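Local coordinates for development-specific protein S (Myxococcus xanthus, PDB 1NPS) that forms part of the myxospore coat, assembling on the spore surface in the presence of calcium ions; this chain is its calcium-binding N-terminal domain, at residues A26-A30 / L31-N35; G72-N75 / N76-S80. All blocks are in the same frame, centred on the assembly; numbering follows the deposited sequence.

Interaction 1: A26-A30 / L31-N35; sequences AQLAA and LGIEN
A Schellman motif closes the C-terminal end of helix 25-30, with L28 and A29 of the last turn held to I33 and G32 just beyond it. I33 N reaches back five residues to L28 O (2.9 Å), while G32 N bonds to A29 O at 3.1 Å. Both bonds are fairly straight, the first at 158°. L31 N also bonds to L28 O (2.9 Å), though more bent, and makes a weak, longer bond to Q27 O. The two firm donors of L28 O, L31 N and I33 N, approach from opposite faces of its carbonyl plane, so this oxygen is gripped from both sides. G32 takes the C-prime place with a phi of 82°, where a side chain would be jammed against the carbonyl oxygen of L31; glycine therefore suits the reversal.

The reversal brings I33 back beside L28, and its CD1 meets CD2 of L28 at 4.1 Å, the two aliphatic chains crossing at a slant. CG1 of I33 stands beside its backbone N (chi1 -65°), which brings CD1 at the end of that branch into contact with L28. CG of L31 comes within 3.1 Å of Q27 O, a tight contact. Beyond the turn, I33 packs on V16 and L18 of strand 15-18, whereas L28 rests on Y23 of strand 21-23. The chemistry is thus divided: main-chain N-H groups satisfy carbonyls left open where the helix stops, and branched apolar side chains pack the capped end onto strands 15-18 and 21-23.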
loop_
_atom_site.group_PDB
_atom_site.type_symbol
_atom_site.label_atom_id
_atom_site.label_comp_id
_atom_site.label_asym_id
_atom_site.label_seq_id
_atom_site.Cartn_x
_atom_site.Cartn_y
_atom_site.Cartn_z
ATOM N N ALA A 26 -12.206 1.052 4.839
ATOM C CA ALA A 26 -13.418 1.258 4.049
ATOM C C ALA A 26 -13.127 2.000 2.729
ATOM O O ALA A 26 -13.733 1.695 1.703
ATOM C CB ALA A 26 -14.446 2.018 4.872
ATOM N N GLN A 27 -12.209 2.964 2.758
ATOM C CA GLN A 27 -11.861 3.713 1.544
ATOM C C GLN A 27 -11.102 2.820 0.561
ATOM O O GLN A 27 -11.273 2.930 -0.649
ATOM C CB GLN A 27 -11.057 4.974 1.881
ATOM C CG GLN A 27 -11.912 6.036 2.522
ATOM C CD GLN A 27 -11.131 7.201 3.079
ATOM O OE1 GLN A 27 -11.660 8.303 3.184
ATOM N NE2 GLN A 27 -9.892 6.958 3.475
ATOM N N LEU A 28 -10.296 1.902 1.090
ATOM C CA LEU A 28 -9.555 0.985 0.242
ATOM C C LEU A 28 -10.541 0.054 -0.452
ATOM O O LEU A 28 -10.454 -0.184 -1.661
ATOM C CB LEU A 28 -8.552 0.181 1.077
ATOM C CG LEU A 28 -7.314 0.960 1.549
ATOM C CD1 LEU A 28 -6.441 0.078 2.432
ATOM C CD2 LEU A 28 -6.520 1.482 0.345
ATOM N N ALA A 29 -11.506 -0.429 0.320
ATOM C CA ALA A 29 -12.539 -1.321 -0.177
ATOM C C ALA A 29 -13.353 -0.652 -1.297
ATOM O O ALA A 29 -13.728 -1.305 -2.281
ATOM C CB ALA A 29 -13.448 -1.745 0.958
ATOM N N ALA A 30 -13.604 0.647 -1.164
ATOM C CA ALA A 30 -14.360 1.376 -2.183
ATOM C C ALA A 30 -13.560 1.495 -3.482
ATOM O O ALA A 30 -14.127 1.656 -4.561
ATOM C CB ALA A 30 -14.761 2.751 -1.670
ATOM N N LEU A 31 -12.242 1.339 -3.383
ATOM C CA LEU A 31 -11.362 1.439 -4.544
ATOM C C LEU A 31 -10.994 0.060 -5.087
ATOM O O LEU A 31 -10.147 -0.070 -5.957
ATOM C CB LEU A 31 -10.106 2.238 -4.174
ATOM C CG LEU A 31 -10.376 3.621 -3.570
ATOM C CD1 LEU A 31 -9.078 4.310 -3.222
ATOM C CD2 LEU A 31 -11.176 4.478 -4.537
ATOM N N GLY A 32 -11.676 -0.963 -4.585
ATOM C CA GLY A 32 -11.431 -2.326 -5.027
ATOM C C GLY A 32 -10.252 -3.057 -4.405
ATOM O O GLY A 32 -9.755 -4.032 -4.981
ATOM N N ILE A 33 -9.780 -2.571 -3.257
ATOM C CA ILE A 33 -8.654 -3.181 -2.555
ATOM C C ILE A 33 -9.168 -3.822 -1.284
ATOM O O ILE A 33 -9.419 -3.132 -0.305
ATOM C CB ILE A 33 -7.585 -2.132 -2.184
ATOM C CG1 ILE A 33 -6.972 -1.541 -3.458
ATOM C CG2 ILE A 33 -6.507 -2.752 -1.264
ATOM C CD1 ILE A 33 -5.952 -0.462 -3.202
ATOM N N GLU A 34 -9.348 -5.136 -1.316
ATOM C CA GLU A 34 -9.846 -5.874 -0.160
ATOM C C GLU A 34 -8.870 -5.843 1.007
ATOM O O GLU A 34 -7.656 -5.787 0.827
ATOM C CB GLU A 34 -10.142 -7.324 -0.538
ATOM C CG GLU A 34 -11.204 -7.471 -1.600
ATOM C CD GLU A 34 -11.092 -8.786 -2.335
ATOM O OE1 GLU A 34 -11.411 -9.830 -1.730
ATOM O OE2 GLU A 34 -10.682 -8.775 -3.518
ATOM N N ASN A 35 -9.420 -5.924 2.210
ATOM C CA ASN A 35 -8.607 -5.897 3.414
ATOM C C ASN A 35 -7.599 -7.051 3.459
ATOM O O ASN A 35 -7.907 -8.181 3.040
ATOM C CB ASN A 35 -9.518 -5.963 4.628
ATOM C CG ASN A 35 -8.762 -5.844 5.912
ATOM O OD1 ASN A 35 -8.075 -4.849 6.149
ATOM N ND2 ASN A 35 -8.878 -6.863 6.759
#

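Interaction 2: G72-N75 / N76-S80. With CA (calcium ion), chain C; CA (calcium ion), chain B.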
loop_
_atom_site.group_PDB
_atom_site.type_symbol
_atom_site.label_atom_id
_atom_site.label_comp_id
_atom_site.label_asym_id
_atom_site.label_seq_id
_atom_site.Cartn_x
_atom_site.Cartn_y
_atom_site.Cartn_z
ATOM N N GLY A 72 7.069 -9.150 3.719
ATOM C CA GLY A 72 7.376 -9.862 4.938
ATOM C C GLY A 72 6.176 -10.055 5.842
ATOM O O GLY A 72 5.147 -10.558 5.394
ATOM N N PRO A 73 6.251 -9.588 7.101
ATOM C CA PRO A 73 5.166 -9.716 8.088
ATOM C C PRO A 73 3.848 -8.990 7.774
ATOM O O PRO A 73 2.801 -9.363 8.292
ATOM C CB PRO A 73 5.824 -9.231 9.387
ATOM C CG PRO A 73 6.822 -8.208 8.892
ATOM C CD PRO A 73 7.415 -8.888 7.679
ATOM N N LEU A 74 3.897 -7.939 6.959
ATOM C CA LEU A 74 2.677 -7.229 6.608
ATOM C C LEU A 74 1.985 -7.802 5.364
ATOM O O LEU A 74 0.981 -7.262 4.897
ATOM C CB LEU A 74 2.925 -5.722 6.472
ATOM C CG LEU A 74 2.691 -4.938 7.780
ATOM C CD1 LEU A 74 3.923 -5.006 8.682
ATOM C CD2 LEU A 74 2.342 -3.490 7.476
ATOM N N ASN A 75 2.527 -8.888 4.821
ATOM C CA ASN A 75 1.922 -9.507 3.658
ATOM C C ASN A 75 0.504 -9.916 4.031
ATOM O O ASN A 75 0.296 -10.536 5.079
ATOM C CB ASN A 75 2.719 -10.741 3.231
ATOM C CG ASN A 75 2.002 -11.556 2.171
ATOM O OD1 ASN A 75 1.754 -11.082 1.071
ATOM N ND2 ASN A 75 1.620 -12.775 2.521
ATOM N N ASN A 76 -0.467 -9.579 3.179
ATOM C CA ASN A 76 -1.870 -9.919 3.434
ATOM C C ASN A 76 -2.279 -9.493 4.851
ATOM O O ASN A 76 -2.997 -10.209 5.556
ATOM C CB ASN A 76 -2.117 -11.426 3.237
ATOM C CG ASN A 76 -2.087 -11.857 1.758
ATOM O OD1 ASN A 76 -2.114 -11.029 0.833
ATOM N ND2 ASN A 76 -2.081 -13.161 1.536
ATOM N N ASN A 77 -1.839 -8.307 5.249
ATOM C CA ASN A 77 -2.121 -7.778 6.574
ATOM C C ASN A 77 -2.208 -6.268 6.593
ATOM O O ASN A 77 -1.936 -5.664 7.621
ATOM C CB ASN A 77 -1.033 -8.202 7.571
ATOM C CG ASN A 77 -1.383 -9.471 8.330
ATOM O OD1 ASN A 77 -2.524 -9.667 8.749
ATOM N ND2 ASN A 77 -0.390 -10.335 8.529
ATOM N N VAL A 78 -2.492 -5.640 5.460
ATOM C CA VAL A 78 -2.595 -4.178 5.421
ATOM C C VAL A 78 -4.063 -3.745 5.467
ATOM O O VAL A 78 -4.880 -4.215 4.673
ATOM C CB VAL A 78 -1.862 -3.577 4.183
ATOM C CG1 VAL A 78 -2.020 -2.069 4.136
ATOM C CG2 VAL A 78 -0.369 -3.922 4.233
ATOM N N SER A 79 -4.394 -2.854 6.398
ATOM C CA SER A 79 -5.766 -2.389 6.547
ATOM C C SER A 79 -5.970 -0.898 6.297
ATOM O O SER A 79 -7.098 -0.443 6.146
ATOM C CB SER A 79 -6.317 -2.785 7.914
ATOM O OG SER A 79 -6.287 -4.198 8.084
ATOM N N SER A 80 -4.894 -0.128 6.315
ATOM C CA SER A 80 -4.976 1.302 6.019
ATOM C C SER A 80 -3.646 1.737 5.409
ATOM O O SER A 80 -2.623 1.054 5.589
ATOM C CB SER A 80 -5.405 2.141 7.241
ATOM O OG SER A 80 -4.508 2.041 8.335
HETATM CA CA CA C . -5.088 -5.788 8.803
HETATM CA CA CA B . -1.813 -10.926 -1.254
HETATM O O HOH W 1 -4.189 -7.284 9.845
HETATM O O HOH W 2 -3.003 -11.934 -1.520
HETATM O O HOH W 3 -4.095 -5.020 7.914
HETATM O O HOH W 4 -6.394 -5.955 9.913
#
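P73 to V78 make a local turn contact in the loop between strands 61-64 and 80-85 of the second Greek key, and the turn and the residues just after it supply ligands to two calcium ions. L74 to N77 form a type II turn, whose closing bond from N77 N to L74 O (3.0 Å) is weak and bent. N76 has a positive phi of 50°, a conformation that asparagine tolerates better than most residues.

The N77 side chain folds back on the 3-10 segment, and its ND2 makes a further weak bond, to P73 O (3.3 Å). The opposite end of that amide, OD1, accepts from a water (3.1 Å) which itself binds the chain C calcium, so N77 serves this ion from the second shell. S79 coordinates the same ion directly through OG (2.1 Å). N76 OD1 binds the chain B calcium, also at 2.1 Å, together with Y7 O, T37 O and S39 OG.

N75 and N76 lie side by side and point the same way, their amide planes 30° apart. CG of N75 is anti to its backbone N (chi1 170°), carrying the amide alongside that of N76, and N75 OD1 accepts a weak hydrogen bond from S39 OG. A leucine in place of N75 would probably leave S39 OG, a calcium ligand, without this second-shell partner.

On the buried side, L74 CD2 touches V78 CG2 at 4.2 Å. V78 packs on L51 of strand 47-52, and S79 and S80 then face Y52 of that strand in a classic beta bulge, leading into strand 80-85.

Overall arrangement
Interactions 1 and 2 belong to the two successive Greek keys, their centres 14 Å apart, yet they touch beside the chain C calcium. N35 OD1, just past the helix cap, lies 2.7 Å from S79 OG in a probable hydrogen bond, so a residue of interaction 1 stands in the second shell of the ion, behind S79 OG. L28 CD1 also packs on S79 O at 3.8 Å. The L28 side chain stays about 9 Å from the nearest calcium and takes no part in coordination. Toward the other site, the side chain of I33 lies about 5 Å from those of Y7 and T37, whose carbonyls join N76 of interaction 2 around the chain B calcium.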